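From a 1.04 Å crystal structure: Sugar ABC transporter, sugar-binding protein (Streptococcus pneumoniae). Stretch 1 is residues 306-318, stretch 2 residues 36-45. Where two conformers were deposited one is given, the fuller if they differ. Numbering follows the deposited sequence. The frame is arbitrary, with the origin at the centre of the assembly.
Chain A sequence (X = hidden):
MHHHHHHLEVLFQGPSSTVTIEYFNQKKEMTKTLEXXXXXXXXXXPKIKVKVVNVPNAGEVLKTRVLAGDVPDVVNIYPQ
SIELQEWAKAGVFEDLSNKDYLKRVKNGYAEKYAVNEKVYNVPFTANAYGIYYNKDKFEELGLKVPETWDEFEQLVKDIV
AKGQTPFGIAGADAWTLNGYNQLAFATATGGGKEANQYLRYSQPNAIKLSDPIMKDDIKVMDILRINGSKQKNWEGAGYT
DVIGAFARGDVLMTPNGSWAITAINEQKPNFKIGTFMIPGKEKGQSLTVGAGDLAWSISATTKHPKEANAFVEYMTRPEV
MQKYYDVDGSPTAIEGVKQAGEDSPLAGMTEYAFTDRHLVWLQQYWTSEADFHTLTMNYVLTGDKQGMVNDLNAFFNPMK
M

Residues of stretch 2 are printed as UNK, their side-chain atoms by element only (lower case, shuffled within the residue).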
# COMPACT_ATOMS: atom_id res chain seq x y z
N LYS A 306 -23.85 -11.67 15.09
CA LYS A 306 -24.51 -11.95 13.82
C LYS A 306 -24.59 -10.68 12.99
O LYS A 306 -24.38 -10.69 11.77
CB LYS A 306 -25.93 -12.51 14.06
CG LYS A 306 -25.90 -13.95 14.68
CD LYS A 306 -27.22 -14.66 14.74
CE LYS A 306 -28.22 -14.08 15.49
NZ LYS A 306 -27.84 -13.61 16.81
N GLU A 307 -24.90 -9.57 13.61
CA GLU A 307 -25.04 -8.30 12.94
C GLU A 307 -23.69 -7.80 12.43
O GLU A 307 -23.58 -7.29 11.31
CB GLU A 307 -25.70 -7.28 13.83
CG GLU A 307 -27.18 -7.60 14.17
CD GLU A 307 -27.43 -8.66 15.21
OE1 GLU A 307 -26.49 -9.07 15.92
OE2 GLU A 307 -28.57 -8.93 15.39
N ALA A 308 -22.66 -7.96 13.22
CA ALA A 308 -21.29 -7.58 12.82
C ALA A 308 -20.88 -8.40 11.56
O ALA A 308 -20.34 -7.87 10.62
CB ALA A 308 -20.33 -7.73 13.99
N ASN A 309 -21.05 -9.70 11.64
CA ASN A 309 -20.73 -10.54 10.53
C ASN A 309 -21.57 -10.21 9.29
O ASN A 309 -21.08 -10.25 8.18
CB ASN A 309 -20.84 -12.04 10.87
CG ASN A 309 -19.60 -12.53 11.59
OD1 ASN A 309 -19.56 -12.55 12.86
ND2 ASN A 309 -18.59 -12.90 10.89
N ALA A 310 -22.84 -9.86 9.48
CA ALA A 310 -23.68 -9.50 8.34
C ALA A 310 -23.13 -8.24 7.71
O ALA A 310 -23.24 -8.13 6.46
CB ALA A 310 -25.15 -9.29 8.81
N PHE A 311 -22.67 -7.30 8.49
CA PHE A 311 -22.12 -6.09 7.86
C PHE A 311 -20.87 -6.37 7.01
O PHE A 311 -20.72 -5.86 5.90
CB PHE A 311 -21.86 -5.02 8.97
CG PHE A 311 -21.44 -3.68 8.47
CD1 PHE A 311 -22.31 -2.93 7.76
CD2 PHE A 311 -20.19 -3.20 8.71
CE1 PHE A 311 -22.00 -1.65 7.35
CE2 PHE A 311 -19.87 -1.94 8.22
CZ PHE A 311 -20.76 -1.16 7.56
N VAL A 312 -19.98 -7.20 7.58
CA VAL A 312 -18.78 -7.60 6.84
C VAL A 312 -19.19 -8.37 5.55
O VAL A 312 -18.68 -8.09 4.46
CB VAL A 312 -17.87 -8.40 7.70
CG1 VAL A 312 -16.64 -8.91 6.91
CG2 VAL A 312 -17.37 -7.56 8.91
N GLU A 313 -20.13 -9.33 5.70
CA GLU A 313 -20.55 -10.10 4.54
C GLU A 313 -21.11 -9.19 3.46
O GLU A 313 -20.85 -9.41 2.28
CB GLU A 313 -21.57 -11.15 4.98
CG GLU A 313 -21.98 -12.05 3.82
CD GLU A 313 -23.17 -11.61 3.05
OE1 GLU A 313 -24.18 -11.20 3.68
OE2 GLU A 313 -23.16 -11.80 1.82
N TYR A 314 -21.91 -8.21 3.82
CA TYR A 314 -22.52 -7.36 2.88
C TYR A 314 -21.45 -6.69 1.98
O TYR A 314 -21.63 -6.63 0.75
CB TYR A 314 -23.36 -6.24 3.62
CG TYR A 314 -24.17 -5.40 2.74
CD1 TYR A 314 -23.93 -4.07 2.53
CD2 TYR A 314 -25.30 -5.92 2.11
CE1 TYR A 314 -24.71 -3.29 1.77
CE2 TYR A 314 -26.13 -5.14 1.32
CZ TYR A 314 -25.82 -3.84 1.14
OH TYR A 314 -26.56 -3.02 0.31
N MET A 315 -20.36 -6.22 2.60
CA MET A 315 -19.33 -5.54 1.83
C MET A 315 -18.59 -6.46 0.89
O MET A 315 -17.95 -5.98 -0.08
CB MET A 315 -18.39 -4.82 2.80
CG MET A 315 -17.45 -3.80 2.14
SD MET A 315 -18.36 -2.32 1.79
CE MET A 315 -17.89 -2.50 0.77
N THR A 316 -18.58 -7.78 1.16
CA THR A 316 -17.95 -8.74 0.25
C THR A 316 -18.78 -9.04 -1.03
O THR A 316 -18.29 -9.73 -1.90
CB THR A 316 -17.59 -10.04 0.93
OG1 THR A 316 -18.81 -10.80 1.23
CG2 THR A 316 -16.72 -9.96 2.17
N ARG A 317 -20.03 -8.60 -1.05
CA ARG A 317 -20.86 -8.86 -2.22
C ARG A 317 -20.37 -7.99 -3.39
O ARG A 317 -20.09 -6.81 -3.19
CB ARG A 317 -22.31 -8.49 -1.92
CG ARG A 317 -22.92 -9.34 -0.85
CD ARG A 317 -24.31 -8.91 -0.53
NE ARG A 317 -24.85 -9.66 0.56
CZ ARG A 317 -26.10 -9.57 1.00
NH1 ARG A 317 -26.91 -8.71 0.38
NH2 ARG A 317 -26.47 -10.22 2.05
N PRO A 318 -20.28 -8.53 -4.61
CA PRO A 318 -19.72 -7.72 -5.70
C PRO A 318 -20.43 -6.49 -5.97
O PRO A 318 -19.80 -5.46 -6.20
CB PRO A 318 -19.81 -8.70 -6.90
CG PRO A 318 -20.37 -9.90 -6.47
CD PRO A 318 -20.59 -9.91 -5.00
N UNK A 36 -23.34 5.82 2.74
CA UNK A 36 -24.31 5.43 1.76
C UNK A 36 -24.53 3.93 1.68
O UNK A 36 -25.65 3.48 1.79
c UNK A 36 -23.90 5.94 0.35
o UNK A 36 -23.67 9.24 -1.31
o UNK A 36 -22.79 7.32 -1.84
c UNK A 36 -23.49 8.04 -1.09
c UNK A 36 -24.11 7.46 0.21
N UNK A 37 -23.44 3.16 1.54
CA UNK A 37 -23.48 1.70 1.56
C UNK A 37 -24.11 1.26 2.90
O UNK A 37 -24.87 0.27 2.90
c UNK A 37 -21.61 1.41 -0.06
c UNK A 37 -22.06 1.16 1.36
c UNK A 37 -20.09 1.11 -0.28
c UNK A 37 -22.00 -0.36 1.77
N UNK A 38 -23.76 1.91 3.99
CA UNK A 38 -24.36 1.55 5.25
C UNK A 38 -25.83 1.78 5.26
O UNK A 38 -26.58 0.92 5.78
c UNK A 38 -24.26 2.09 7.76
o UNK A 38 -22.22 1.87 6.47
c UNK A 38 -23.61 2.34 6.40
N UNK A 39 -26.35 2.85 4.69
CA UNK A 39 -27.81 2.98 4.53
C UNK A 39 -28.40 1.93 3.64
O UNK A 39 -29.51 1.47 3.94
c UNK A 39 -26.65 8.18 4.21
c UNK A 39 -28.00 5.42 5.18
c UNK A 39 -28.53 6.80 4.92
c UNK A 39 -28.13 4.39 4.09
n UNK A 39 -26.01 8.73 3.24
n UNK A 39 -26.23 8.45 5.46
n UNK A 39 -27.74 7.44 3.92
N UNK A 40 -27.71 1.51 2.59
CA UNK A 40 -28.19 0.40 1.82
C UNK A 40 -28.33 -0.88 2.69
O UNK A 40 -29.34 -1.62 2.60
c UNK A 40 -27.27 0.08 0.64
o UNK A 40 -28.04 2.10 -0.45
c UNK A 40 -27.15 1.22 -0.38
o UNK A 40 -26.16 1.18 -1.15
N UNK A 41 -27.34 -1.14 3.53
CA UNK A 41 -27.35 -2.30 4.44
C UNK A 41 -28.53 -2.21 5.37
O UNK A 41 -29.24 -3.19 5.66
c UNK A 41 -25.76 -4.69 5.98
c UNK A 41 -26.02 -2.34 5.18
c UNK A 41 -25.71 -5.65 6.94
c UNK A 41 -26.14 -3.01 7.58
c UNK A 41 -25.98 -3.39 6.24
c UNK A 41 -26.02 -3.97 8.58
c UNK A 41 -25.84 -5.28 8.30
N UNK A 42 -28.73 -1.00 5.94
CA UNK A 42 -29.86 -0.76 6.88
C UNK A 42 -31.19 -0.90 6.24
O UNK A 42 -32.16 -1.30 6.89
c UNK A 42 -28.27 2.12 8.99
c UNK A 42 -29.68 0.60 7.45
o UNK A 42 -27.62 2.28 10.05
c UNK A 42 -28.53 0.74 8.48
o UNK A 42 -28.67 3.13 8.36
N UNK A 43 -31.34 -0.57 4.98
CA UNK A 43 -32.60 -0.78 4.27
C UNK A 43 -32.90 -2.26 4.09
O UNK A 43 -34.04 -2.70 4.24
n UNK A 43 -34.27 2.31 -0.62
c UNK A 43 -32.60 -0.02 2.94
c UNK A 43 -33.81 0.19 0.68
c UNK A 43 -33.83 -0.33 2.15
c UNK A 43 -33.79 1.69 0.63
N UNK A 44 -31.85 -3.06 3.83
CA UNK A 44 -31.98 -4.52 3.72
C UNK A 44 -32.29 -5.14 5.08
O UNK A 44 -32.88 -6.22 5.14
o UNK A 44 -29.85 -6.45 0.62
c UNK A 44 -30.79 -6.58 2.87
o UNK A 44 -29.11 -7.91 2.00
c UNK A 44 -30.76 -5.10 3.04
c UNK A 44 -29.82 -7.00 1.74
N UNK A 45 -31.80 -4.51 6.13
CA UNK A 45 -31.84 -5.11 7.46
C UNK A 45 -32.37 -4.10 8.45
O UNK A 45 -31.65 -3.42 9.16
c UNK A 45 -30.43 -5.58 7.93
o UNK A 45 -30.21 -7.77 7.06
n UNK A 45 -28.93 -6.10 6.14
c UNK A 45 -29.88 -6.57 7.03
O HOH W 1 -24.97 -1.32 -1.36
O HOH W 2 -28.89 -4.13 -0.56
O HOH W 3 -29.13 -10.78 3.03

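Position 36 carries three carbons in a row, the third bearing two oxygens, and reaches nothing on stretch 1; it is a glutamate. Glu 36 is exposed, where a carboxylate can remain solvated.

Position 37 has four carbons, forked at the first, with one arm two carbons long; the one-carbon arm packs against Tyr 314 and Met 315. This is isoleucine. Ile 37 CG2 lies 4.0 Å from Tyr 314 CE1 and 4.1 Å from Met 315 SD. A branched, wholly apolar side chain suits this buried place beside a ring and a thioether.

At position 38 one carbon carries an oxygen and a second carbon, and the oxygen sits at the edge of the Phe 311 ring, the pattern of threonine. Thr 38 OG1 is 3.5 Å from Phe 311 CZ. Being buried, it needs a polar partner, and it finds one in a residue flanking one of the stretches.

Position 39 shows three carbons, a nitrogen, then a carbon with two more nitrogens, none touching stretch 1, so it is arginine. The CA-to-CB bond of Arg 39 points away from stretch 1, and the residue is exposed, where its charged end can stay solvated.

Position 40 has two carbons, the second holding two oxygens, and its first carbon touches the Tyr 314 hydroxyl: aspartate. Asp 40 CB is 3.2 Å from Tyr 314 OH, but the polar link is indirect. One water donates to Asp 40 OD2 at 2.8 Å and is hydrogen-bonded to Tyr 314 OH at 2.9 Å. The carboxylate gives that water an acceptor, so acid and hydroxyl are linked through solvent.

Position 41 is one carbon followed by a ring of six carbons, without oxygen, packed against Ala 310, Phe 311 and Tyr 314: phenylalanine. The CA-to-CB bond of Phe 41 points toward stretch 1. The edge of Phe 311 meets its face, with ring centroids 5.2 Å apart, while its own edge turns to the face of Tyr 314. Phe 41 CE1 lies 3.5 Å from Ala 310 O, so the ring packs on the helix backbone.

Position 42, three carbons ending in two oxygens, makes no contact with stretch 1 and is again glutamate; Glu 42 is partly exposed, and its OE2 is hydrogen-bonded elsewhere in the structure. Position 43, four carbons ending in nitrogen, also without contact, is lysine; Lys 43 is exposed, leaving its amine to solvent.

Position 44 repeats the three carbons and two oxygens, but here an oxygen meets Arg 317: glutamate. The CA-to-CB bond of Glu 44 points toward stretch 1, and OE2 accepts a hydrogen bond from Arg 317 NH1 at 2.8 Å, within a salt bridge.

Position 45 has two carbons, the second bearing one oxygen and one nitrogen, without contact to stretch 1: asparagine. Asn 45 ND2 donates to Phe 41 O at 3.0 Å, tying the turn back to the helix.

The two helices cross at 120°. Tyr 314 fits as a knob among Ile 37, Asp 40, Phe 41 and Glu 44, and the aromatic packing around Phe 41 is supplemented by the salt bridge and bridging waters.

Stretch 2, residues 36-45: EITRDFEKEN
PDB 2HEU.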